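Local coordinates for protein inorganic pyrophosphatase (Helicobacter pylori, PDB 2BQX) that probably hydrolyses inorganic pyrophosphate to two phosphate ions with the help of magnesium, working as a homohexamer, at residues Val17-Ser22 / Ala70-Asp75; Ser82-Arg87 / Asp110-Thr115; Glu102-Leu107 / Lys162-Ala167; Glu138-Leu143 / Lys147-Lys152. All blocks are in the same frame, centred on the assembly; numbering follows the deposited sequence.

Contact 1 (Val17-Ser22 / Ala70-Asp75)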
# COMPACT_ATOMS: atom_id res chain seq x y z
N VAL A 17 13.49 21.72 4.78
CA VAL A 17 12.70 21.55 3.58
C VAL A 17 11.30 21.12 3.99
O VAL A 17 11.12 20.12 4.68
CB VAL A 17 13.31 20.49 2.63
CG1 VAL A 17 12.41 20.31 1.42
CG2 VAL A 17 14.70 20.92 2.19
N VAL A 18 10.32 21.92 3.59
CA VAL A 18 8.92 21.64 3.87
C VAL A 18 8.44 20.76 2.73
O VAL A 18 8.39 21.19 1.58
CB VAL A 18 8.07 22.93 3.92
CG1 VAL A 18 6.61 22.58 4.11
CG2 VAL A 18 8.55 23.81 5.07
N ILE A 19 8.09 19.52 3.04
CA ILE A 19 7.62 18.57 2.04
C ILE A 19 6.20 18.85 1.58
O ILE A 19 5.30 18.97 2.41
CB ILE A 19 7.67 17.13 2.60
CG1 ILE A 19 9.07 16.81 3.11
CG2 ILE A 19 7.26 16.15 1.51
CD1 ILE A 19 10.15 16.89 2.06
N GLU A 20 6.00 18.92 0.28
CA GLU A 20 4.67 19.16 -0.27
C GLU A 20 4.22 17.98 -1.13
O GLU A 20 3.03 17.82 -1.40
CB GLU A 20 4.66 20.42 -1.13
CG GLU A 20 4.90 21.70 -0.36
CD GLU A 20 4.96 22.91 -1.27
OE1 GLU A 20 5.78 22.89 -2.21
OE2 GLU A 20 4.18 23.87 -1.06
N ILE A 21 5.17 17.17 -1.57
CA ILE A 21 4.87 16.01 -2.40
C ILE A 21 5.66 14.82 -1.88
O ILE A 21 6.87 14.91 -1.70
CB ILE A 21 5.26 16.24 -3.87
CG1 ILE A 21 4.65 17.55 -4.38
CG2 ILE A 21 4.79 15.06 -4.71
CD1 ILE A 21 5.07 17.91 -5.78
N SER A 22 4.97 13.72 -1.62
CA SER A 22 5.62 12.52 -1.10
C SER A 22 6.12 11.65 -2.25
O SER A 22 5.44 11.51 -3.28
CB SER A 22 4.64 11.73 -0.23
OG SER A 22 5.30 10.75 0.53
N ALA A 70 13.05 22.14 -3.68
CA ALA A 70 14.07 21.15 -3.39
C ALA A 70 13.51 19.75 -3.49
O ALA A 70 12.38 19.50 -3.08
CB ALA A 70 14.64 21.38 -2.01
N LEU A 71 14.29 18.85 -4.07
CA LEU A 71 13.90 17.46 -4.16
C LEU A 71 14.71 16.82 -3.05
O LEU A 71 15.89 17.11 -2.90
CB LEU A 71 14.32 16.86 -5.50
CG LEU A 71 13.48 17.29 -6.71
CD1 LEU A 71 14.15 16.85 -8.00
CD2 LEU A 71 12.09 16.67 -6.60
N VAL A 72 14.06 15.99 -2.24
CA VAL A 72 14.78 15.30 -1.18
C VAL A 72 14.78 13.83 -1.55
O VAL A 72 13.76 13.15 -1.42
CB VAL A 72 14.10 15.51 0.19
CG1 VAL A 72 14.88 14.77 1.27
CG2 VAL A 72 14.05 17.00 0.53
N LEU A 73 15.92 13.35 -2.04
CA LEU A 73 16.06 11.95 -2.44
C LEU A 73 16.18 11.06 -1.22
O LEU A 73 16.91 11.35 -0.28
CB LEU A 73 17.29 11.79 -3.35
CG LEU A 73 17.08 12.22 -4.81
CD1 LEU A 73 16.65 13.67 -4.89
CD2 LEU A 73 18.37 12.00 -5.58
N SER A 74 15.46 9.94 -1.24
CA SER A 74 15.46 9.03 -0.11
C SER A 74 14.84 7.74 -0.57
O SER A 74 14.19 7.70 -1.61
CB SER A 74 14.60 9.62 1.02
OG SER A 74 14.37 8.66 2.03
N ASP A 75 15.05 6.67 0.18
CA ASP A 75 14.42 5.41 -0.19
C ASP A 75 13.00 5.41 0.35
O ASP A 75 12.18 4.61 -0.10
CB ASP A 75 15.19 4.22 0.38
CG ASP A 75 16.54 4.04 -0.27
OD1 ASP A 75 16.68 4.40 -1.46
OD2 ASP A 75 17.45 3.53 0.40
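Val-17 and Ile-19 on strand 17-21 face Ala-70 and Val-72 on strand 70-72, and the two strands run almost perpendicular, at 81°, with axes 8.5 Å apart at closest approach. The closest pair of CA atoms is that of Val-17 and Ala-70, 7.1 Å apart. The contact is wholly apolar and made mostly by methyl groups. Val-17 and Val-72 reach for each other tip to tip, with Val-17 CG1 3.8 Å from Val-72 CG2. The other branch of Val-17 serves a second partner: its CG2 lies 4.2 Å from Ala-70 CB. Val-72 CG1 stands opposite the backbone N (chi1 180°), which leaves CG2 as the branch that enters the contact. Ile-19 comes in across Val-72 at about a right angle. Its CB does not head for the other strand, but the bend at chi2 (-60°) brings CD1 to 4.2 Å from Val-72 CG2.

The two strands are not hydrogen-bonded neighbours. Each pairs with strand 53-56, and the curled sheet turns their inner faces toward each other. This is the closed, OB-like barrel of the soluble pyrophosphatases, and the contact fills part of its interior. Val-84 adds to the same apolar cluster by touching Val-17 and Ile-19. On the other side of strand 70-72, Leu-71 packs on Ile-105 and on Tyr-54, a predicted substrate-binding residue. Further along strand 17-21, Glu-20 and Ile-21 both face Tyr-54 and form a classic beta bulge.

Contact 2 (Ser82-Arg87 / Asp110-Thr115)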
# COMPACT_ATOMS: atom_id res chain seq x y z
N SER A 82 5.18 17.54 6.31
CA SER A 82 6.24 17.40 7.30
C SER A 82 7.45 18.23 6.88
O SER A 82 7.50 18.75 5.76
CB SER A 82 6.65 15.93 7.48
OG SER A 82 7.14 15.36 6.28
N VAL A 83 8.42 18.36 7.78
CA VAL A 83 9.62 19.14 7.52
C VAL A 83 10.84 18.27 7.77
O VAL A 83 10.95 17.65 8.83
CB VAL A 83 9.70 20.36 8.45
CG1 VAL A 83 10.93 21.18 8.14
CG2 VAL A 83 8.44 21.20 8.31
N VAL A 84 11.75 18.22 6.81
CA VAL A 84 12.95 17.42 6.97
C VAL A 84 14.21 18.27 6.81
O VAL A 84 14.27 19.14 5.95
CB VAL A 84 13.00 16.27 5.93
CG1 VAL A 84 13.01 16.84 4.52
CG2 VAL A 84 14.23 15.40 6.16
N LYS A 85 15.20 18.03 7.67
CA LYS A 85 16.46 18.75 7.59
C LYS A 85 17.27 18.00 6.54
O LYS A 85 17.47 16.79 6.65
CB LYS A 85 17.19 18.73 8.94
CG LYS A 85 16.49 19.51 10.04
CD LYS A 85 17.35 19.54 11.30
CE LYS A 85 16.76 20.44 12.36
NZ LYS A 85 17.68 20.58 13.53
N ALA A 86 17.73 18.72 5.53
CA ALA A 86 18.47 18.11 4.44
C ALA A 86 19.82 18.76 4.16
O ALA A 86 20.19 19.76 4.79
CB ALA A 86 17.62 18.14 3.18
N ARG A 87 20.56 18.17 3.23
CA ARG A 87 21.86 18.71 2.84
C ARG A 87 21.92 18.70 1.32
O ARG A 87 21.47 17.76 0.68
CB ARG A 87 22.99 17.88 3.43
CG ARG A 87 23.03 16.43 2.97
CD ARG A 87 24.01 15.64 3.83
NE ARG A 87 24.06 14.23 3.45
CZ ARG A 87 24.68 13.77 2.37
NH1 ARG A 87 24.66 12.46 2.11
NH2 ARG A 87 25.32 14.60 1.56
N ASP A 110 22.42 13.01 7.68
CA ASP A 110 22.77 11.69 8.20
C ASP A 110 22.14 11.35 9.55
O ASP A 110 21.87 10.19 9.84
CB ASP A 110 24.30 11.54 8.30
CG ASP A 110 24.96 11.43 6.94
OD1 ASP A 110 24.25 11.22 5.93
OD2 ASP A 110 26.21 11.53 6.87
N LYS A 111 21.90 12.37 10.37
CA LYS A 111 21.29 12.14 11.68
C LYS A 111 19.89 11.55 11.52
O LYS A 111 19.43 10.76 12.35
CB LYS A 111 21.23 13.45 12.47
CG LYS A 111 20.73 13.31 13.89
CD LYS A 111 20.81 14.62 14.64
CE LYS A 111 20.26 14.50 16.06
NZ LYS A 111 21.01 13.50 16.87
N ILE A 112 19.20 11.94 10.44
CA ILE A 112 17.85 11.46 10.16
C ILE A 112 17.87 10.09 9.48
O ILE A 112 17.17 9.17 9.90
CB ILE A 112 17.08 12.47 9.27
CG1 ILE A 112 16.83 13.76 10.05
CG2 ILE A 112 15.76 11.85 8.80
CD1 ILE A 112 16.18 14.86 9.24
N ASP A 113 18.67 9.98 8.42
CA ASP A 113 18.81 8.73 7.67
C ASP A 113 20.16 8.76 6.95
O ASP A 113 20.36 9.55 6.03
CB ASP A 113 17.68 8.59 6.65
CG ASP A 113 17.72 7.26 5.90
OD1 ASP A 113 18.68 6.49 6.09
OD2 ASP A 113 16.79 6.98 5.13
N PRO A 114 21.11 7.90 7.37
CA PRO A 114 22.44 7.84 6.76
C PRO A 114 22.54 6.91 5.56
O PRO A 114 23.64 6.67 5.05
CB PRO A 114 23.31 7.37 7.92
CG PRO A 114 22.40 6.40 8.62
CD PRO A 114 21.08 7.14 8.64
N THR A 115 21.40 6.40 5.09
CA THR A 115 21.39 5.47 3.96
C THR A 115 22.29 5.91 2.81
O THR A 115 23.07 5.12 2.29
CB THR A 115 19.96 5.27 3.42
OG1 THR A 115 19.15 4.67 4.44
CG2 THR A 115 19.96 4.36 2.20
O HOH W 1 22.51 11.82 3.95
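Arg-87 and Asp-110 form a long salt bridge with a water set beside it. Arg-87 NE is 3.9 Å from Asp-110 OD1. Water 1 bridges the two groups: it accepts from Arg-87 NH1 at 2.9 Å and donates to Asp-110 OD1 at 2.7 Å. The guanidinium and carboxylate planes stand 75° apart, so the two groups do not pair flat. Arg-87 has a second hold on NH2, which bonds Val-119 O; this probably helps to fix the turn of the guanidinium.

The apolar part rests on one methyl group. Ile-112 CD1 sits 3.7 Å from Val-84 CG2 and 4.0 Å from Lys-85 CB, over the backbone of Lys-85. Its chain is extended at chi2 (176°), which carries CD1 down to the strand. Beyond it, Asp-113 makes an Asx turn: its OD1 takes Thr-115 N at 2.9 Å.

The loop faces a second subunit, where Lys-111 O accepts from Arg-42 NE of that chain. Within its own chain, segment 82-87 lies on strand 83-96, between strands 14-21 and 99-108. Segment 110-115 follows strand 99-108 and leads toward helix 127-139.

Contact 3 (Glu102-Leu107 / Lys162-Ala167)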
# COMPACT_ATOMS: atom_id res chain seq x y z
N GLU A 102 14.74 26.25 -11.05
CA GLU A 102 15.82 25.48 -10.47
C GLU A 102 15.24 24.58 -9.40
O GLU A 102 14.33 24.98 -8.66
CB GLU A 102 16.85 26.42 -9.84
CG GLU A 102 16.25 27.34 -8.78
CD GLU A 102 15.38 28.43 -9.37
OE1 GLU A 102 14.42 28.86 -8.69
OE2 GLU A 102 15.65 28.87 -10.51
N LYS A 103 15.73 23.35 -9.33
CA LYS A 103 15.25 22.43 -8.30
C LYS A 103 16.49 21.96 -7.55
O LYS A 103 17.34 21.28 -8.12
CB LYS A 103 14.55 21.20 -8.92
CG LYS A 103 13.41 21.50 -9.87
CD LYS A 103 12.23 22.17 -9.19
CE LYS A 103 11.11 22.45 -10.19
NZ LYS A 103 10.06 23.33 -9.60
N LEU A 104 16.61 22.35 -6.29
CA LEU A 104 17.75 21.94 -5.49
C LEU A 104 17.65 20.42 -5.31
O LEU A 104 16.55 19.88 -5.20
CB LEU A 104 17.71 22.63 -4.12
CG LEU A 104 17.92 24.15 -4.11
CD1 LEU A 104 17.69 24.71 -2.70
CD2 LEU A 104 19.32 24.47 -4.58
N ILE A 105 18.79 19.74 -5.31
CA ILE A 105 18.82 18.28 -5.13
C ILE A 105 19.41 18.04 -3.75
O ILE A 105 20.55 18.44 -3.48
CB ILE A 105 19.70 17.59 -6.19
CG1 ILE A 105 19.21 17.92 -7.60
CG2 ILE A 105 19.72 16.07 -5.95
CD1 ILE A 105 17.77 17.55 -7.89
N ALA A 106 18.66 17.39 -2.88
CA ALA A 106 19.13 17.15 -1.52
C ALA A 106 18.87 15.76 -0.97
O ALA A 106 18.17 14.96 -1.57
CB ALA A 106 18.51 18.18 -0.58
N LEU A 107 19.44 15.51 0.21
CA LEU A 107 19.29 14.24 0.92
C LEU A 107 19.04 14.59 2.38
O LEU A 107 19.44 15.65 2.86
CB LEU A 107 20.57 13.41 0.80
CG LEU A 107 20.89 12.77 -0.55
CD1 LEU A 107 22.36 12.42 -0.63
CD2 LEU A 107 20.02 11.54 -0.75
N LYS A 162 25.25 28.26 -4.41
CA LYS A 162 25.12 29.60 -4.97
C LYS A 162 23.65 29.94 -5.17
O LYS A 162 23.21 31.04 -4.86
CB LYS A 162 25.87 29.69 -6.29
CG LYS A 162 27.38 29.72 -6.13
CD LYS A 162 28.08 29.81 -7.48
CE LYS A 162 29.57 30.05 -7.30
NZ LYS A 162 30.21 28.96 -6.50
N VAL A 163 22.89 28.97 -5.68
CA VAL A 163 21.47 29.14 -5.92
C VAL A 163 20.75 29.41 -4.61
O VAL A 163 19.90 30.31 -4.53
CB VAL A 163 20.88 27.88 -6.59
CG1 VAL A 163 19.36 28.00 -6.73
CG2 VAL A 163 21.51 27.68 -7.96
N LEU A 164 21.08 28.64 -3.59
CA LEU A 164 20.47 28.80 -2.28
C LEU A 164 20.78 30.16 -1.67
O LEU A 164 19.87 30.86 -1.22
CB LEU A 164 20.93 27.70 -1.33
CG LEU A 164 20.41 27.81 0.11
CD1 LEU A 164 18.88 27.72 0.11
CD2 LEU A 164 21.01 26.72 0.95
N GLU A 165 22.05 30.55 -1.66
CA GLU A 165 22.43 31.83 -1.08
C GLU A 165 21.76 32.99 -1.80
O GLU A 165 21.34 33.97 -1.17
CB GLU A 165 23.95 31.99 -1.10
CG GLU A 165 24.68 30.87 -0.37
CD GLU A 165 26.16 31.15 -0.18
OE1 GLU A 165 26.76 31.84 -1.04
OE2 GLU A 165 26.74 30.66 0.82
N LYS A 166 21.67 32.89 -3.12
CA LYS A 166 21.04 33.94 -3.91
C LYS A 166 19.56 34.03 -3.52
O LYS A 166 18.99 35.13 -3.43
CB LYS A 166 21.19 33.63 -5.39
CG LYS A 166 20.65 34.68 -6.33
CD LYS A 166 21.14 34.41 -7.74
CE LYS A 166 20.70 35.51 -8.68
NZ LYS A 166 21.28 35.31 -10.04
N ALA A 167 18.93 32.88 -3.29
CA ALA A 167 17.52 32.85 -2.92
C ALA A 167 17.32 33.38 -1.50
O ALA A 167 16.30 34.01 -1.20
CB ALA A 167 16.98 31.42 -3.02
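Beside Glu-102, which meets Val-163 across this contact, Lys-103 NZ is gripped by three groups: it forms salt bridges with Asp-69 and Asp-101 and a hydrogen bond with Tyr-54 OH. Both aspartates are predicted magnesium ligands, so the lysine probably helps to place them. Lys-103 points away from the helix. Its neighbours Glu-102 and Leu-104 point toward it.

Val-163 CG1 makes two of the contacts. It lies 3.8 Å from Glu-102 CG and 4.1 Å from Leu-104 CD2. Val-163 and Leu-104 lie alongside, pointing opposite ways, while Glu-102 crosses at a slant. Glu-102 CG sits between the backbone N and the carbonyl carbon (chi1 58°), and the chain then bends at chi2. Its methylene thus packs on the valine while the carboxylate turns to another partner, with OE2 bonded to Ser-63 OG. Leu-104 uses both branches: CD1 lies 4.3 Å from Leu-164 CD1, one residue further along the helix.

The helix and strand directions differ by 120°, and their axes come within 10.0 Å. Helix 157-171 lies across strand 99-108, on the face that carries Leu-104 and, on the next strand, Ala-70. Strand 99-108 sits between strands 69-72 and 83-96, and Leu-104 also touches Ala-70 of the former.

Contact 4 (Glu138-Leu143 / Lys147-Lys152)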
# COMPACT_ATOMS: atom_id res chain seq x y z
N GLU A 138 10.89 16.31 -17.61
CA GLU A 138 10.81 16.52 -19.05
C GLU A 138 9.45 16.10 -19.62
O GLU A 138 9.04 16.62 -20.66
CB GLU A 138 11.92 15.74 -19.75
CG GLU A 138 12.30 16.28 -21.10
CD GLU A 138 13.70 16.87 -21.11
OE1 GLU A 138 14.68 16.09 -21.02
OE2 GLU A 138 13.81 18.11 -21.18
N THR A 139 8.75 15.20 -18.95
CA THR A 139 7.47 14.71 -19.47
C THR A 139 6.21 14.82 -18.62
O THR A 139 5.11 14.68 -19.14
CB THR A 139 7.59 13.21 -19.84
OG1 THR A 139 7.82 12.45 -18.65
CG2 THR A 139 8.72 12.99 -20.82
N TYR A 140 6.35 15.08 -17.33
CA TYR A 140 5.19 15.13 -16.45
C TYR A 140 4.15 16.20 -16.74
O TYR A 140 3.02 16.14 -16.25
CB TYR A 140 5.64 15.19 -14.98
CG TYR A 140 5.96 16.56 -14.42
CD1 TYR A 140 6.86 17.41 -15.06
CD2 TYR A 140 5.41 16.97 -13.21
CE1 TYR A 140 7.21 18.64 -14.49
CE2 TYR A 140 5.74 18.19 -12.64
CZ TYR A 140 6.64 19.02 -13.28
OH TYR A 140 7.00 20.22 -12.71
N LYS A 141 4.52 17.19 -17.56
CA LYS A 141 3.58 18.24 -17.93
C LYS A 141 3.21 18.15 -19.40
O LYS A 141 2.56 19.05 -19.93
CB LYS A 141 4.15 19.62 -17.61
CG LYS A 141 4.09 19.98 -16.14
CD LYS A 141 4.55 21.40 -15.91
CE LYS A 141 4.38 21.80 -14.46
NZ LYS A 141 4.77 23.22 -14.25
N ASP A 142 3.62 17.08 -20.07
CA ASP A 142 3.31 16.91 -21.49
C ASP A 142 1.81 17.08 -21.75
O ASP A 142 1.42 17.83 -22.64
CB ASP A 142 3.72 15.53 -22.01
CG ASP A 142 5.22 15.37 -22.21
OD1 ASP A 142 5.95 16.39 -22.28
OD2 ASP A 142 5.67 14.21 -22.32
N LEU A 143 0.99 16.38 -20.98
CA LEU A 143 -0.46 16.41 -21.16
C LEU A 143 -1.16 17.68 -20.71
O LEU A 143 -2.33 17.88 -21.01
CB LEU A 143 -1.10 15.20 -20.46
CG LEU A 143 -0.69 13.83 -21.01
CD1 LEU A 143 -1.20 12.73 -20.09
CD2 LEU A 143 -1.24 13.65 -22.42
N LYS A 147 1.51 24.21 -21.18
CA LYS A 147 2.62 24.05 -20.24
C LYS A 147 3.64 23.06 -20.81
O LYS A 147 3.30 22.17 -21.57
CB LYS A 147 2.10 23.56 -18.89
CG LYS A 147 1.28 24.60 -18.15
CD LYS A 147 0.71 24.04 -16.86
CE LYS A 147 -0.03 25.11 -16.07
NZ LYS A 147 0.91 26.15 -15.55
N TRP A 148 4.90 23.24 -20.43
CA TRP A 148 5.97 22.38 -20.91
C TRP A 148 7.24 22.58 -20.11
O TRP A 148 7.41 23.61 -19.45
CB TRP A 148 6.26 22.64 -22.39
CG TRP A 148 6.51 24.10 -22.72
CD1 TRP A 148 5.59 25.02 -23.12
CD2 TRP A 148 7.77 24.79 -22.63
NE1 TRP A 148 6.19 26.25 -23.29
CE2 TRP A 148 7.52 26.14 -22.99
CE3 TRP A 148 9.07 24.41 -22.28
CZ2 TRP A 148 8.53 27.10 -23.02
CZ3 TRP A 148 10.07 25.37 -22.31
CH2 TRP A 148 9.80 26.70 -22.67
N VAL A 149 8.15 21.61 -20.19
CA VAL A 149 9.41 21.69 -19.47
C VAL A 149 10.56 21.18 -20.32
O VAL A 149 10.49 20.10 -20.89
CB VAL A 149 9.38 20.85 -18.17
CG1 VAL A 149 10.71 20.98 -17.43
CG2 VAL A 149 8.23 21.29 -17.27
N LYS A 150 11.62 21.99 -20.41
CA LYS A 150 12.82 21.60 -21.13
C LYS A 150 13.93 21.55 -20.10
O LYS A 150 14.39 22.59 -19.62
CB LYS A 150 13.18 22.63 -22.21
CG LYS A 150 12.26 22.67 -23.42
CD LYS A 150 12.78 23.68 -24.43
CE LYS A 150 11.94 23.70 -25.71
NZ LYS A 150 10.56 24.22 -25.49
N VAL A 151 14.36 20.34 -19.74
CA VAL A 151 15.41 20.18 -18.75
C VAL A 151 16.79 20.45 -19.34
O VAL A 151 17.12 19.95 -20.41
CB VAL A 151 15.39 18.75 -18.17
CG1 VAL A 151 16.45 18.62 -17.09
CG2 VAL A 151 14.02 18.44 -17.61
N LYS A 152 17.60 21.24 -18.64
CA LYS A 152 18.94 21.54 -19.13
C LYS A 152 19.93 20.49 -18.64
O LYS A 152 20.63 19.88 -19.44
CB LYS A 152 19.38 22.93 -18.65
CG LYS A 152 18.41 24.04 -19.00
CD LYS A 152 18.14 24.12 -20.50
CE LYS A 152 17.11 25.19 -20.81
NZ LYS A 152 16.74 25.22 -22.25
O HOH W 2 6.83 18.84 -21.62
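Lys-141 lays its aliphatic chain across Val-149, with Lys-141 CD 3.9 Å from Val-149 CG2. The same methyl meets Tyr-140 CE1 at 4.0 Å, at a slant to the ring. The lysine also covers the tyrosine: Lys-141 CG stands 3.7 Å above one face of the Tyr-140 ring, toward its rim. Beyond CG the lysine is fully extended, which carries NZ past the valine to 5.0 Å from Lys-147 NZ. Tyr-140 is a predicted substrate-binding residue, and Lys-147 lies near Arg-42, another of that set. The two lysines may therefore add positive charge beside a pocket that takes a polyanion.

Past Glu-138 the chain makes a type I beta turn from Thr-139 to Asp-142, closed by Asp-142 N to Thr-139 O. It then doubles back into strand 149-156, which pairs with strand 83-96.

Glu-138 ties helix 127-139 to this strand. Val-151 N donates to Glu-138 OE2 at 2.7 Å, with an N-H...O angle of 159°. The bond arrives on the syn side, 35° out of the carboxylate plane. A bend at chi2 (112°) turns the carboxylate to the strand, where Glu-138 OE2 also lies 3.5 Å from Val-151 CB. Water 2 lies 2.7 Å from Asp-142 OD1 and meets Val-149 N weakly. Asp-142 OD2 bonds His-135 NE2 of a neighbouring subunit.

Overall arrangement
Contacts 1, 2 and 3 share one curled sheet. Ile-19 N to Ser-82 O (2.9 Å) links contacts 1 and 2. Leu-71 N to Leu-104 O (2.7 Å) links contacts 1 and 3, and Arg-87 N to Leu-107 O (2.8 Å) contacts 2 and 3. Contact 4 reaches the same sheet through strand 149-156 but touches none of the others. Its centre is about 29 Å from that of contact 2; its nearest atoms are about 5 Å from contact 3. Contacts 1 and 3 lie next to predicted magnesium ligands: side chain to side chain, Ala-70 is about 6 Å from Asp-69 and Glu-102 about 4 Å from Asp-101. Contact 4 holds Tyr-140, a predicted substrate-binding residue.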